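Local coordinates for uncharacterized protein PF1083 (Pyrococcus furiosus, PDB 3NRN) that is of unknown function but binds adenosine monophosphate and is probably an oxidoreductase resembling the flavin-dependent amine oxidases, at residues H67-L72 with D193-I198; E132-K137 with F143-L148; D251-D256 with E368-E373. One frame throughout, in Å; residues are numbered along the deposited sequence.

Contact 1: residues H67-L72 with D193-I198; sequences HLLRIL and DELERI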
loop_
_atom_site.group_PDB
_atom_site.type_symbol
_atom_site.label_atom_id
_atom_site.label_comp_id
_atom_site.label_asym_id
_atom_site.label_seq_id
_atom_site.Cartn_x
_atom_site.Cartn_y
_atom_site.Cartn_z
ATOM N N HIS A 67 -11.168 8.584 1.318
ATOM C CA HIS A 67 -12.285 8.878 2.209
ATOM C C HIS A 67 -11.798 9.305 3.587
ATOM O O HIS A 67 -12.292 10.278 4.147
ATOM C CB HIS A 67 -13.209 7.670 2.369
ATOM C CG HIS A 67 -14.382 7.937 3.263
ATOM N ND1 HIS A 67 -15.312 8.917 2.989
ATOM C CD2 HIS A 67 -14.745 7.396 4.450
ATOM C CE1 HIS A 67 -16.196 8.971 3.971
ATOM N NE2 HIS A 67 -15.874 8.058 4.871
ATOM N N LEU A 68 -10.832 8.568 4.125
ATOM C CA LEU A 68 -10.287 8.873 5.435
ATOM C C LEU A 68 -9.638 10.243 5.446
ATOM O O LEU A 68 -9.801 11.006 6.394
ATOM C CB LEU A 68 -9.246 7.836 5.856
ATOM C CG LEU A 68 -9.672 6.673 6.744
ATOM C CD1 LEU A 68 -8.405 5.944 7.222
ATOM C CD2 LEU A 68 -10.481 7.188 7.937
ATOM N N LEU A 69 -8.886 10.549 4.393
ATOM C CA LEU A 69 -8.231 11.846 4.313
ATOM C C LEU A 69 -9.280 12.957 4.259
ATOM O O LEU A 69 -9.119 13.999 4.897
ATOM C CB LEU A 69 -7.325 11.902 3.082
ATOM C CG LEU A 69 -6.189 10.874 3.131
ATOM C CD1 LEU A 69 -5.476 10.824 1.793
ATOM C CD2 LEU A 69 -5.221 11.238 4.259
ATOM N N ARG A 70 -10.361 12.737 3.514
ATOM C CA ARG A 70 -11.394 13.753 3.430
ATOM C C ARG A 70 -12.042 14.025 4.787
ATOM O O ARG A 70 -12.135 15.174 5.207
ATOM C CB ARG A 70 -12.480 13.368 2.415
ATOM C CG ARG A 70 -13.563 14.451 2.261
ATOM C CD ARG A 70 -14.559 14.135 1.149
ATOM N NE ARG A 70 -13.884 13.958 -0.136
ATOM C CZ ARG A 70 -14.506 13.715 -1.286
ATOM N NH1 ARG A 70 -15.829 13.622 -1.328
ATOM N NH2 ARG A 70 -13.799 13.557 -2.397
ATOM N N ILE A 71 -12.474 12.979 5.486
ATOM C CA ILE A 71 -13.132 13.191 6.772
ATOM C C ILE A 71 -12.197 13.728 7.852
ATOM O O ILE A 71 -12.655 14.297 8.841
ATOM C CB ILE A 71 -13.847 11.902 7.269
ATOM C CG1 ILE A 71 -12.834 10.803 7.596
ATOM C CG2 ILE A 71 -14.806 11.406 6.186
ATOM C CD1 ILE A 71 -13.450 9.610 8.287
ATOM N N LEU A 72 -10.889 13.560 7.665
ATOM C CA LEU A 72 -9.923 14.073 8.633
ATOM C C LEU A 72 -9.677 15.560 8.419
ATOM O O LEU A 72 -9.122 16.242 9.284
ATOM C CB LEU A 72 -8.592 13.340 8.514
ATOM C CG LEU A 72 -8.596 11.900 9.020
ATOM C CD1 LEU A 72 -7.230 11.290 8.792
ATOM C CD2 LEU A 72 -8.967 11.875 10.492
ATOM N N ASP A 193 2.440 15.315 5.439
ATOM C CA ASP A 193 2.446 16.681 5.966
ATOM C C ASP A 193 1.079 17.069 6.525
ATOM O O ASP A 193 0.982 17.723 7.563
ATOM C CB ASP A 193 2.873 17.680 4.881
ATOM C CG ASP A 193 4.334 17.518 4.477
ATOM O OD1 ASP A 193 5.157 17.107 5.325
ATOM O OD2 ASP A 193 4.667 17.822 3.312
ATOM N N GLU A 194 0.019 16.655 5.843
ATOM C CA GLU A 194 -1.327 16.966 6.306
ATOM C C GLU A 194 -1.698 16.219 7.587
ATOM O O GLU A 194 -2.319 16.792 8.482
ATOM C CB GLU A 194 -2.345 16.673 5.198
ATOM C CG GLU A 194 -2.490 17.815 4.203
ATOM C CD GLU A 194 -3.071 19.072 4.851
ATOM O OE1 GLU A 194 -4.310 19.154 5.001
ATOM O OE2 GLU A 194 -2.288 19.966 5.226
ATOM N N LEU A 195 -1.318 14.947 7.688
ATOM C CA LEU A 195 -1.634 14.182 8.893
ATOM C C LEU A 195 -0.874 14.748 10.091
ATOM O O LEU A 195 -1.404 14.793 11.203
ATOM C CB LEU A 195 -1.295 12.693 8.698
ATOM C CG LEU A 195 -2.115 11.963 7.619
ATOM C CD1 LEU A 195 -1.654 10.521 7.497
ATOM C CD2 LEU A 195 -3.614 12.020 7.962
ATOM N N GLU A 196 0.367 15.172 9.862
ATOM C CA GLU A 196 1.188 15.757 10.920
ATOM C C GLU A 196 0.552 17.061 11.410
ATOM O O GLU A 196 0.496 17.326 12.616
ATOM C CB GLU A 196 2.611 16.039 10.406
ATOM C CG GLU A 196 3.463 16.881 11.359
ATOM C CD GLU A 196 4.904 17.041 10.887
ATOM O OE1 GLU A 196 5.121 17.439 9.728
ATOM O OE2 GLU A 196 5.826 16.772 11.681
ATOM N N ARG A 197 0.073 17.871 10.472
ATOM C CA ARG A 197 -0.562 19.137 10.827
ATOM C C ARG A 197 -1.830 18.899 11.640
ATOM O O ARG A 197 -2.086 19.591 12.622
ATOM C CB ARG A 197 -0.922 19.930 9.565
ATOM C CG ARG A 197 -1.861 21.115 9.818
ATOM C CD ARG A 197 -2.325 21.762 8.517
ATOM N NE ARG A 197 -3.304 20.944 7.800
ATOM C CZ ARG A 197 -4.543 20.710 8.224
ATOM N NH1 ARG A 197 -4.965 21.229 9.369
ATOM N NH2 ARG A 197 -5.371 19.967 7.501
ATOM N N ILE A 198 -2.622 17.917 11.223
ATOM C CA ILE A 198 -3.875 17.617 11.902
ATOM C C ILE A 198 -3.658 17.141 13.330
ATOM O O ILE A 198 -4.430 17.481 14.232
ATOM C CB ILE A 198 -4.681 16.563 11.121
ATOM C CG1 ILE A 198 -5.120 17.149 9.778
ATOM C CG2 ILE A 198 -5.880 16.107 11.937
ATOM C CD1 ILE A 198 -5.652 16.122 8.805
#
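Leu72 and Leu195 meet in a buried, almost wholly aliphatic helix-to-helix contact that joins the C-terminal part of helix 64-72 to helix 188-200; the side chain of Leu195 is about 11 Å from the bound AMP and does not touch it. The helix axes stand 11.4 Å apart at closest approach and run at 36° to each other, a wide spacing that long aliphatic side chains have to bridge. Leu195 does so with a single methyl: its CD2 touches Leu72 CD1 at 3.8 Å and also reaches Leu69 CD2, 4.1 Å away. Ile198 works differently. With CG1 anti to the carbonyl carbon (chi1 -66°) its chain extends toward the end of the other segment, where Ile198 CD1 lies 3.5 Å from the backbone oxygen Leu72 O and 4.1 Å from Leu72 CB. Along one border, Arg197 grips Glu194 side-on through NE and NH2, one nitrogen to each carboxylate oxygen, a grip flat for the guanidinium but tilted for the carboxylate. Helix 10-21, which begins within what is probably a Rossmann-type glycine-rich motif, completes the packing through Leu13 and Leu14 against Leu195 and Phe18 against Leu72. A few aliphatic contacts and no hydrogen bond thus join the segments, while the Glu194-Arg197 salt bridge stays to one side, Arg197 NH1 having a second partner in Glu201.

Contact 2: residues E132-K137 with F143-L148; sequences EWIKEK and FLLSVL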
loop_
_atom_site.group_PDB
_atom_site.type_symbol
_atom_site.label_atom_id
_atom_site.label_comp_id
_atom_site.label_asym_id
_atom_site.label_seq_id
_atom_site.Cartn_x
_atom_site.Cartn_y
_atom_site.Cartn_z
ATOM N N GLU A 132 -6.541 -20.953 -11.047
ATOM C CA GLU A 132 -7.350 -22.129 -11.313
ATOM C C GLU A 132 -8.796 -21.734 -11.566
ATOM O O GLU A 132 -9.426 -22.218 -12.509
ATOM C CB GLU A 132 -7.278 -23.080 -10.123
ATOM C CG GLU A 132 -7.628 -24.514 -10.451
ATOM C CD GLU A 132 -7.247 -25.463 -9.333
ATOM O OE1 GLU A 132 -8.025 -25.597 -8.365
ATOM O OE2 GLU A 132 -6.155 -26.066 -9.422
ATOM N N TRP A 133 -9.315 -20.841 -10.727
ATOM C CA TRP A 133 -10.695 -20.404 -10.861
ATOM C C TRP A 133 -10.919 -19.557 -12.112
ATOM O O TRP A 133 -12.000 -19.592 -12.698
ATOM C CB TRP A 133 -11.144 -19.689 -9.572
ATOM C CG TRP A 133 -11.428 -18.221 -9.653
ATOM C CD1 TRP A 133 -10.533 -17.216 -9.891
ATOM C CD2 TRP A 133 -12.690 -17.586 -9.426
ATOM N NE1 TRP A 133 -11.161 -15.994 -9.819
ATOM C CE2 TRP A 133 -12.485 -16.192 -9.536
ATOM C CE3 TRP A 133 -13.975 -18.060 -9.135
ATOM C CZ2 TRP A 133 -13.518 -15.267 -9.371
ATOM C CZ3 TRP A 133 -15.002 -17.141 -8.970
ATOM C CH2 TRP A 133 -14.765 -15.759 -9.086
ATOM N N ILE A 134 -9.899 -18.818 -12.540
ATOM C CA ILE A 134 -10.027 -18.009 -13.748
ATOM C C ILE A 134 -10.116 -18.942 -14.964
ATOM O O ILE A 134 -10.934 -18.734 -15.856
ATOM C CB ILE A 134 -8.821 -17.038 -13.913
ATOM C CG1 ILE A 134 -8.878 -15.946 -12.837
ATOM C CG2 ILE A 134 -8.832 -16.403 -15.307
ATOM C CD1 ILE A 134 -10.135 -15.089 -12.880
ATOM N N LYS A 135 -9.279 -19.975 -14.996
ATOM C CA LYS A 135 -9.298 -20.920 -16.108
ATOM C C LYS A 135 -10.669 -21.589 -16.240
ATOM O O LYS A 135 -11.182 -21.765 -17.345
ATOM C CB LYS A 135 -8.225 -21.994 -15.916
ATOM C CG LYS A 135 -6.799 -21.478 -15.974
ATOM C CD LYS A 135 -5.815 -22.593 -15.672
ATOM C CE LYS A 135 -4.383 -22.092 -15.700
ATOM N NZ LYS A 135 -3.431 -23.149 -15.254
ATOM N N GLU A 136 -11.265 -21.949 -15.109
ATOM C CA GLU A 136 -12.565 -22.607 -15.107
ATOM C C GLU A 136 -13.711 -21.662 -15.466
ATOM O O GLU A 136 -14.467 -21.918 -16.401
ATOM C CB GLU A 136 -12.824 -23.230 -13.737
ATOM C CG GLU A 136 -11.709 -24.153 -13.266
ATOM C CD GLU A 136 -11.924 -24.668 -11.853
ATOM O OE1 GLU A 136 -12.235 -23.848 -10.961
ATOM O OE2 GLU A 136 -11.770 -25.889 -11.630
ATOM N N LYS A 137 -13.831 -20.570 -14.719
ATOM C CA LYS A 137 -14.894 -19.593 -14.940
ATOM C C LYS A 137 -14.819 -18.898 -16.297
ATOM O O LYS A 137 -15.848 -18.614 -16.908
ATOM C CB LYS A 137 -14.879 -18.540 -13.823
ATOM C CG LYS A 137 -15.083 -19.110 -12.423
ATOM C CD LYS A 137 -16.511 -19.603 -12.197
ATOM C CE LYS A 137 -17.495 -18.439 -12.104
ATOM N NZ LYS A 137 -18.865 -18.877 -11.699
ATOM N N PHE A 143 -3.523 -14.674 -22.840
ATOM C CA PHE A 143 -3.402 -13.231 -22.650
ATOM C C PHE A 143 -3.919 -12.796 -21.281
ATOM O O PHE A 143 -3.244 -12.067 -20.551
ATOM C CB PHE A 143 -4.183 -12.481 -23.725
ATOM C CG PHE A 143 -4.292 -11.006 -23.468
ATOM C CD1 PHE A 143 -3.201 -10.167 -23.668
ATOM C CD2 PHE A 143 -5.482 -10.456 -22.996
ATOM C CE1 PHE A 143 -3.288 -8.798 -23.404
ATOM C CE2 PHE A 143 -5.584 -9.086 -22.727
ATOM C CZ PHE A 143 -4.485 -8.257 -22.932
ATOM N N LEU A 144 -5.124 -13.248 -20.952
ATOM C CA LEU A 144 -5.771 -12.903 -19.698
ATOM C C LEU A 144 -4.980 -13.346 -18.472
ATOM O O LEU A 144 -4.797 -12.570 -17.533
ATOM C CB LEU A 144 -7.175 -13.511 -19.651
ATOM C CG LEU A 144 -7.997 -13.227 -18.389
ATOM C CD1 LEU A 144 -8.250 -11.739 -18.256
ATOM C CD2 LEU A 144 -9.306 -13.977 -18.460
ATOM N N LEU A 145 -4.520 -14.591 -18.480
ATOM C CA LEU A 145 -3.758 -15.128 -17.358
ATOM C C LEU A 145 -2.450 -14.369 -17.169
ATOM O O LEU A 145 -1.947 -14.241 -16.049
ATOM C CB LEU A 145 -3.484 -16.613 -17.586
ATOM C CG LEU A 145 -4.755 -17.463 -17.537
ATOM C CD1 LEU A 145 -4.495 -18.847 -18.115
ATOM C CD2 LEU A 145 -5.235 -17.546 -16.092
ATOM N N SER A 146 -1.917 -13.857 -18.271
ATOM C CA SER A 146 -0.674 -13.105 -18.251
ATOM C C SER A 146 -0.907 -11.724 -17.637
ATOM O O SER A 146 -0.116 -11.260 -16.819
ATOM C CB SER A 146 -0.131 -12.969 -19.677
ATOM O OG SER A 146 1.182 -12.441 -19.674
ATOM N N VAL A 147 -1.991 -11.068 -18.037
ATOM C CA VAL A 147 -2.314 -9.752 -17.497
ATOM C C VAL A 147 -2.661 -9.848 -16.008
ATOM O O VAL A 147 -2.244 -9.004 -15.220
ATOM C CB VAL A 147 -3.504 -9.109 -18.248
ATOM C CG1 VAL A 147 -4.013 -7.874 -17.487
ATOM C CG2 VAL A 147 -3.070 -8.711 -19.648
ATOM N N LEU A 148 -3.418 -10.876 -15.625
ATOM C CA LEU A 148 -3.800 -11.054 -14.230
ATOM C C LEU A 148 -2.592 -11.382 -13.370
ATOM O O LEU A 148 -2.601 -11.131 -12.167
ATOM C CB LEU A 148 -4.860 -12.149 -14.084
ATOM C CG LEU A 148 -6.271 -11.787 -14.565
ATOM C CD1 LEU A 148 -7.210 -12.960 -14.348
ATOM C CD2 LEU A 148 -6.773 -10.572 -13.811
#
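Ile134 packs against three leucines in an antiparallel helical hairpin, in which helix 130-137 and helix 142-156 are joined by a very short connection. The segment axes approach to 10.9 Å with their directions 150° apart, and the CA atoms of Ile134 and Leu145 are the closest pair across them. Both branches of the isoleucine are used. Its CG1 meets Leu148 CD1 at 3.7 Å, the two side chains meeting end on, and Ile134 CD1 lies 3.9 Å from the same methyl. The other branch, CG2, is placed anti to the backbone N (the chi1 of CG1 being -69°); it shares the Leu148 methyl and also reaches the preceding turn, lying 3.9 Å from Leu145 CD2, where the side chains run past one another antiparallel, and 4.0 Å from Leu144 CD2. An alanine at Ile134 is likely to open a gap between the helices, leaving the methyls of Leu144, Leu145 and Leu148 without their common partner. Toward the surface, Lys135 extends its chain across Leu145 at about a right angle, its CE 4.0 Å from Leu145 CD1, so the aliphatic part of the lysine shields the leucine; its ammonium makes a long, weak ion pair with Glu140 in the connection. Beyond the hairpin, Leu168 of helix 165-178 packs on both Ile134 and Trp133, while on the other flank Phe143 and Val147 rest against Ile87 of strand 86-89, placing helix 142-156 against the mixed sheet.

Contact 3: residues D251-D256 with E368-E373; sequences DYFDRD and EWPLNE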
loop_
_atom_site.group_PDB
_atom_site.type_symbol
_atom_site.label_atom_id
_atom_site.label_comp_id
_atom_site.label_asym_id
_atom_site.label_seq_id
_atom_site.Cartn_x
_atom_site.Cartn_y
_atom_site.Cartn_z
ATOM N N ASP A 251 4.975 -14.422 25.605
ATOM C CA ASP A 251 4.140 -15.131 26.570
ATOM C C ASP A 251 2.679 -14.698 26.595
ATOM O O ASP A 251 1.818 -15.424 27.101
ATOM C CB ASP A 251 4.722 -15.000 27.981
ATOM C CG ASP A 251 6.029 -15.751 28.142
ATOM O OD1 ASP A 251 6.311 -16.634 27.308
ATOM O OD2 ASP A 251 6.768 -15.463 29.105
ATOM N N TYR A 252 2.403 -13.523 26.049
ATOM C CA TYR A 252 1.047 -12.990 26.031
ATOM C C TYR A 252 0.211 -13.493 24.857
ATOM O O TYR A 252 -0.935 -13.071 24.683
ATOM C CB TYR A 252 1.108 -11.453 26.018
ATOM C CG TYR A 252 1.645 -10.872 27.313
ATOM C CD1 TYR A 252 0.805 -10.674 28.410
ATOM C CD2 TYR A 252 2.999 -10.562 27.458
ATOM C CE1 TYR A 252 1.299 -10.185 29.617
ATOM C CE2 TYR A 252 3.503 -10.070 28.668
ATOM C CZ TYR A 252 2.647 -9.889 29.739
ATOM O OH TYR A 252 3.138 -9.431 30.942
ATOM N N PHE A 253 0.775 -14.405 24.067
ATOM C CA PHE A 253 0.083 -14.941 22.892
ATOM C C PHE A 253 -0.018 -16.467 22.923
ATOM O O PHE A 253 0.857 -17.135 23.471
ATOM C CB PHE A 253 0.831 -14.522 21.616
ATOM C CG PHE A 253 0.947 -13.032 21.447
ATOM C CD1 PHE A 253 -0.060 -12.310 20.814
ATOM C CD2 PHE A 253 2.033 -12.341 21.995
ATOM C CE1 PHE A 253 0.007 -10.907 20.729
ATOM C CE2 PHE A 253 2.113 -10.945 21.920
ATOM C CZ PHE A 253 1.093 -10.226 21.285
ATOM N N ASP A 254 -1.089 -17.005 22.334
ATOM C CA ASP A 254 -1.298 -18.451 22.267
ATOM C C ASP A 254 -0.214 -19.071 21.393
ATOM O O ASP A 254 0.244 -18.453 20.430
ATOM C CB ASP A 254 -2.657 -18.786 21.635
ATOM C CG ASP A 254 -3.824 -18.445 22.534
ATOM O OD1 ASP A 254 -3.598 -18.021 23.694
ATOM O OD2 ASP A 254 -4.974 -18.610 22.075
ATOM N N ARG A 255 0.169 -20.300 21.720
ATOM C CA ARG A 255 1.190 -21.037 20.981
ATOM C C ARG A 255 0.957 -21.070 19.461
ATOM O O ARG A 255 1.870 -20.807 18.678
ATOM C CB ARG A 255 1.264 -22.476 21.513
ATOM C CG ARG A 255 2.196 -23.396 20.723
ATOM C CD ARG A 255 1.861 -24.864 20.961
ATOM N NE ARG A 255 2.218 -25.325 22.302
ATOM C CZ ARG A 255 1.853 -26.502 22.806
ATOM N NH1 ARG A 255 1.117 -27.336 22.083
ATOM N NH2 ARG A 255 2.231 -26.853 24.027
ATOM N N ASP A 256 -0.257 -21.391 19.036
ATOM C CA ASP A 256 -0.526 -21.463 17.605
ATOM C C ASP A 256 -0.469 -20.108 16.915
ATOM O O ASP A 256 -0.197 -20.039 15.711
ATOM C CB ASP A 256 -1.874 -22.148 17.340
ATOM C CG ASP A 256 -3.056 -21.308 17.772
ATOM O OD1 ASP A 256 -2.914 -20.543 18.745
ATOM O OD2 ASP A 256 -4.129 -21.428 17.144
ATOM N N GLU A 368 -6.542 -14.149 13.850
ATOM C CA GLU A 368 -6.517 -12.690 13.877
ATOM C C GLU A 368 -5.812 -12.148 15.118
ATOM O O GLU A 368 -5.586 -12.884 16.083
ATOM C CB GLU A 368 -7.940 -12.136 13.788
ATOM C CG GLU A 368 -8.755 -12.220 15.063
ATOM C CD GLU A 368 -10.180 -11.721 14.857
ATOM O OE1 GLU A 368 -10.839 -11.348 15.851
ATOM O OE2 GLU A 368 -10.642 -11.709 13.695
ATOM N N TRP A 369 -5.446 -10.867 15.083
ATOM C CA TRP A 369 -4.765 -10.244 16.220
ATOM C C TRP A 369 -5.646 -10.495 17.439
ATOM O O TRP A 369 -6.823 -10.173 17.428
ATOM C CB TRP A 369 -4.584 -8.744 15.978
ATOM C CG TRP A 369 -3.882 -8.051 17.104
ATOM C CD1 TRP A 369 -4.439 -7.217 18.030
ATOM C CD2 TRP A 369 -2.487 -8.134 17.425
ATOM N NE1 TRP A 369 -3.478 -6.773 18.907
ATOM C CE2 TRP A 369 -2.270 -7.320 18.559
ATOM C CE3 TRP A 369 -1.401 -8.815 16.866
ATOM C CZ2 TRP A 369 -1.009 -7.165 19.142
ATOM C CZ3 TRP A 369 -0.141 -8.661 17.449
ATOM C CH2 TRP A 369 0.041 -7.841 18.573
ATOM N N PRO A 370 -5.074 -11.069 18.510
ATOM C CA PRO A 370 -5.790 -11.397 19.752
ATOM C C PRO A 370 -6.038 -10.344 20.839
ATOM O O PRO A 370 -6.929 -10.529 21.664
ATOM C CB PRO A 370 -4.973 -12.561 20.298
ATOM C CG PRO A 370 -3.574 -12.107 19.996
ATOM C CD PRO A 370 -3.680 -11.548 18.571
ATOM N N LEU A 371 -5.272 -9.256 20.860
ATOM C CA LEU A 371 -5.438 -8.247 21.913
ATOM C C LEU A 371 -6.377 -7.097 21.561
ATOM O O LEU A 371 -6.630 -6.834 20.389
ATOM C CB LEU A 371 -4.060 -7.696 22.310
ATOM C CG LEU A 371 -3.088 -8.795 22.745
ATOM C CD1 LEU A 371 -1.734 -8.200 23.081
ATOM C CD2 LEU A 371 -3.671 -9.514 23.960
ATOM N N ASN A 372 -6.876 -6.410 22.586
ATOM C CA ASN A 372 -7.802 -5.297 22.397
ATOM C C ASN A 372 -7.237 -3.947 22.853
ATOM O O ASN A 372 -7.626 -2.901 22.329
ATOM C CB ASN A 372 -9.108 -5.560 23.158
ATOM C CG ASN A 372 -9.733 -6.904 22.816
ATOM O OD1 ASN A 372 -9.774 -7.307 21.654
ATOM N ND2 ASN A 372 -10.238 -7.594 23.828
ATOM N N GLU A 373 -6.341 -3.969 23.837
ATOM C CA GLU A 373 -5.740 -2.739 24.359
ATOM C C GLU A 373 -4.638 -2.259 23.426
ATOM O O GLU A 373 -4.246 -1.092 23.450
ATOM C CB GLU A 373 -5.160 -2.960 25.765
ATOM C CG GLU A 373 -4.093 -4.047 25.864
ATOM C CD GLU A 373 -4.674 -5.437 26.133
ATOM O OE1 GLU A 373 -5.489 -5.926 25.320
ATOM O OE2 GLU A 373 -4.309 -6.043 27.165
#
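The ring of Phe253 approaches one face of the Trp369 indole, with Phe253 CE1 over that face and 3.7 Å from Trp369 CH2. The planes are inclined at 57° and the centroid of the phenyl ring lies 5.4 Å from that of the six-membered indole ring, an oblique pairing. At the edge of the phenyl ring, near its plane, sits Pro370 CG, 3.6 Å from Phe253 CD1; Leu371 CD1 comes in obliquely, 3.9 Å from Phe253 CZ. Three consecutive residues thus meet the CD1-CE1-CZ side of one aromatic ring, the proline and the leucine each crossing it at about a right angle. Pro370 CD also lies 3.6 Å above the Trp369 ring, offset toward its rim, so the proline touches both aromatic groups.

The contact joins the connection between helices 241-248 and 255-262, with its short 3-10 piece, to the irregular loop that leads into strand 374-376, an outermost strand of the parallel, Rossmann-like sheet. Both helices help to enclose Phe253, through Val245 and Ile248 of the first and Leu258 of the second. Having CG beside the backbone N (chi1 -59°) directs the phenyl group from the turn toward the loop. The indole has its own tether: Trp369 NE1 gives a hydrogen bond to Val374 O at the start of that strand, which would limit how far the ring can turn and probably helps fix the face offered to Phe253. Further along the loop, a hydrogen bond of 3.1 Å runs from Asn372 N to Glu373 OE1, bent at 143° and met nearly end-on to the C-O bond, while Lys402 NZ donates a hydrogen bond to Leu371 O from helix 388-402.

How the contacts relate
From the N terminus, the chain passes the probable glycine-rich motif and helix 10-21 before it reaches 67-72, the first half of contact 1. The loop closed when 193-198 arrives contains all of contact 2, itself a short hairpin closed over a few residues. Contact 3 follows in series, opening at 251-256 and closing at 368-373, so no two contacts cross. Contacts 1 and 2 lie on opposite sides of the chain's centre, their centres 39 Å apart, and no pair touches. Contact 1 ties together helices that pack on helix 10-21, contact 2 pairs a helix lying on the mixed sheet with a shorter one that touches helix 165-178, and contact 3 joins an interhelical turn to an edge of the parallel sheet.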